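Local structure of putative oxidoreductase (Jannaschia sp., 3C24) at residues A25-K30 / V72-D77. The protein is a putative oxidoreductase that probably binds a nicotinamide dinucleotide cofactor through its Rossmann-type N-terminal domain. Sequence-based numbering, arbitrary orientation.
Sequences ARITRK and VLALPD
Ile27, on the first helix of the Rossmann-type domain, reaches across to Val72 on strand 70-73 and to Ala74 in the turn just past its carboxyl end, so the dinucleotide-fold helix that follows strand 13-17 packs over the neighbouring parallel strand of the sheet. The contact is wholly apolar and buried, and it is narrow: 77 Å² in all, with the CA atoms of Ile27 and Ala74 still 8.6 Å apart. The long branch of the isoleucine spans that gap. With chi1 at 64°, CG1 sits between the backbone N and the carbonyl carbon, and the extended second torsion (-172°) carries CD1 away from the helix, toward the strand end and the turn. Val72 gives a looser touch through CG1, while Leu100 and Trp173 also pack on Ile27.

Backbone bonds hold strand 70-73 inside the parallel sheet. Val72 pairs with Ala15 and Leu17 of strand 13-17, whereas Leu73, its side chain directed to the other face of the sheet, bonds to Leu98 of strand 96-99. The strand then breaks in an inverse gamma turn centred on Ala74, with a weak bond from Leu75 N to Leu73 O at 2.9 Å. On the helix, Arg29 N bonds to Ala25 O. Among side chains, the Thr28 hydroxyl shares its single proton between the carbonyl oxygens of Gly24 and Ala19. The methyl of Ala74 still faces the helix at the turn, where CB and Ile27 CD1 meet methyl to methyl at 3.8 Å, obliquely and in line with neither terminal C-C bond.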
loop_
_atom_site.group_PDB
_atom_site.type_symbol
_atom_site.label_atom_id
_atom_site.label_comp_id
_atom_site.label_asym_id
_atom_site.label_seq_id
_atom_site.Cartn_x
_atom_site.Cartn_y
_atom_site.Cartn_z
ATOM N N ALA A 25 -7.296 20.347 -17.568
ATOM C CA ALA A 25 -8.725 20.319 -17.819
ATOM C C ALA A 25 -9.572 20.069 -16.544
ATOM O O ALA A 25 -10.609 20.713 -16.307
ATOM C CB ALA A 25 -9.031 19.302 -18.954
ATOM N N ARG A 26 -9.105 19.165 -15.705
ATOM C CA ARG A 26 -9.826 18.842 -14.463
ATOM C C ARG A 26 -9.905 20.040 -13.535
ATOM O O ARG A 26 -10.947 20.341 -12.978
ATOM C CB ARG A 26 -9.173 17.667 -13.737
ATOM C CG ARG A 26 -9.388 16.305 -14.415
ATOM C CD ARG A 26 -8.477 15.231 -13.712
ATOM N N ILE A 27 -8.765 20.684 -13.347
ATOM C CA ILE A 27 -8.688 21.853 -12.457
ATOM C C ILE A 27 -9.436 23.067 -13.020
ATOM O O ILE A 27 -10.040 23.851 -12.283
ATOM C CB ILE A 27 -7.245 22.209 -11.997
ATOM C CG1 ILE A 27 -6.339 22.619 -13.137
ATOM C CG2 ILE A 27 -6.644 21.092 -11.164
ATOM C CD1 ILE A 27 -4.864 22.782 -12.656
ATOM N N THR A 28 -9.416 23.193 -14.346
ATOM C CA THR A 28 -10.105 24.270 -15.030
ATOM C C THR A 28 -11.609 24.114 -14.838
ATOM O O THR A 28 -12.322 25.085 -14.551
ATOM C CB THR A 28 -9.722 24.325 -16.518
ATOM O OG1 THR A 28 -8.306 24.554 -16.627
ATOM C CG2 THR A 28 -10.460 25.398 -17.233
ATOM N N ARG A 29 -12.097 22.870 -14.953
ATOM C CA ARG A 29 -13.528 22.605 -14.720
ATOM C C ARG A 29 -13.896 23.002 -13.277
ATOM O O ARG A 29 -14.911 23.642 -13.036
ATOM C CB ARG A 29 -13.915 21.154 -14.985
ATOM C CG ARG A 29 -15.296 20.777 -14.441
ATOM C CD ARG A 29 -15.643 19.327 -14.816
ATOM N NE ARG A 29 -16.422 19.321 -16.025
ATOM C CZ ARG A 29 -16.421 18.359 -16.940
ATOM N NH1 ARG A 29 -15.639 17.303 -16.811
ATOM N NH2 ARG A 29 -17.192 18.483 -18.012
ATOM N N LYS A 30 -13.032 22.655 -12.337
ATOM C CA LYS A 30 -13.301 23.008 -10.936
ATOM C C LYS A 30 -13.418 24.509 -10.755
ATOM O O LYS A 30 -14.322 25.008 -10.061
ATOM C CB LYS A 30 -12.208 22.476 -9.991
ATOM C CG LYS A 30 -12.121 20.958 -9.850
ATOM C CD LYS A 30 -13.187 20.413 -8.964
ATOM C CE LYS A 30 -13.019 18.887 -8.685
ATOM N NZ LYS A 30 -13.989 18.313 -7.677
ATOM N N VAL A 72 -1.997 30.063 -12.561
ATOM C CA VAL A 72 -1.716 28.680 -12.252
ATOM C C VAL A 72 -0.954 28.039 -13.381
ATOM O O VAL A 72 -1.402 28.013 -14.540
ATOM C CB VAL A 72 -3.013 27.855 -11.987
ATOM C CG1 VAL A 72 -2.601 26.394 -11.696
ATOM C CG2 VAL A 72 -3.836 28.436 -10.859
ATOM N N LEU A 73 0.200 27.492 -13.049
ATOM C CA LEU A 73 1.057 26.853 -14.036
ATOM C C LEU A 73 0.794 25.352 -14.142
ATOM O O LEU A 73 1.504 24.548 -13.552
ATOM C CB LEU A 73 2.552 27.105 -13.709
ATOM C CG LEU A 73 2.930 28.577 -13.437
ATOM C CD1 LEU A 73 4.439 28.692 -13.323
ATOM C CD2 LEU A 73 2.462 29.503 -14.523
ATOM N N ALA A 74 -0.271 24.999 -14.863
ATOM C CA ALA A 74 -0.683 23.570 -15.008
ATOM C C ALA A 74 0.091 22.910 -16.146
ATOM O O ALA A 74 -0.486 22.469 -17.143
ATOM C CB ALA A 74 -2.191 23.462 -15.242
ATOM N N LEU A 75 1.406 22.922 -16.002
ATOM C CA LEU A 75 2.320 22.422 -17.009
ATOM C C LEU A 75 3.329 21.460 -16.416
ATOM O O LEU A 75 3.564 21.492 -15.213
ATOM C CB LEU A 75 3.069 23.583 -17.619
ATOM C CG LEU A 75 2.133 24.591 -18.300
ATOM C CD1 LEU A 75 2.862 25.882 -18.509
ATOM C CD2 LEU A 75 1.583 24.012 -19.587
ATOM N N PRO A 76 3.950 20.615 -17.263
ATOM C CA PRO A 76 4.916 19.652 -16.705
ATOM C C PRO A 76 6.153 20.316 -16.163
ATOM O O PRO A 76 6.568 21.363 -16.613
ATOM C CB PRO A 76 5.232 18.700 -17.875
ATOM C CG PRO A 76 4.353 19.035 -18.961
ATOM C CD PRO A 76 3.679 20.390 -18.690
ATOM N N ASP A 77 6.691 19.700 -15.118
ATOM C CA ASP A 77 7.851 20.265 -14.405
ATOM C C ASP A 77 9.008 20.620 -15.291
ATOM O O ASP A 77 9.702 21.585 -15.035
ATOM C CB ASP A 77 8.336 19.321 -13.303
ATOM C CG ASP A 77 7.343 19.186 -12.193
ATOM O OD1 ASP A 77 6.690 20.206 -11.840
ATOM O OD2 ASP A 77 7.222 18.053 -11.672
#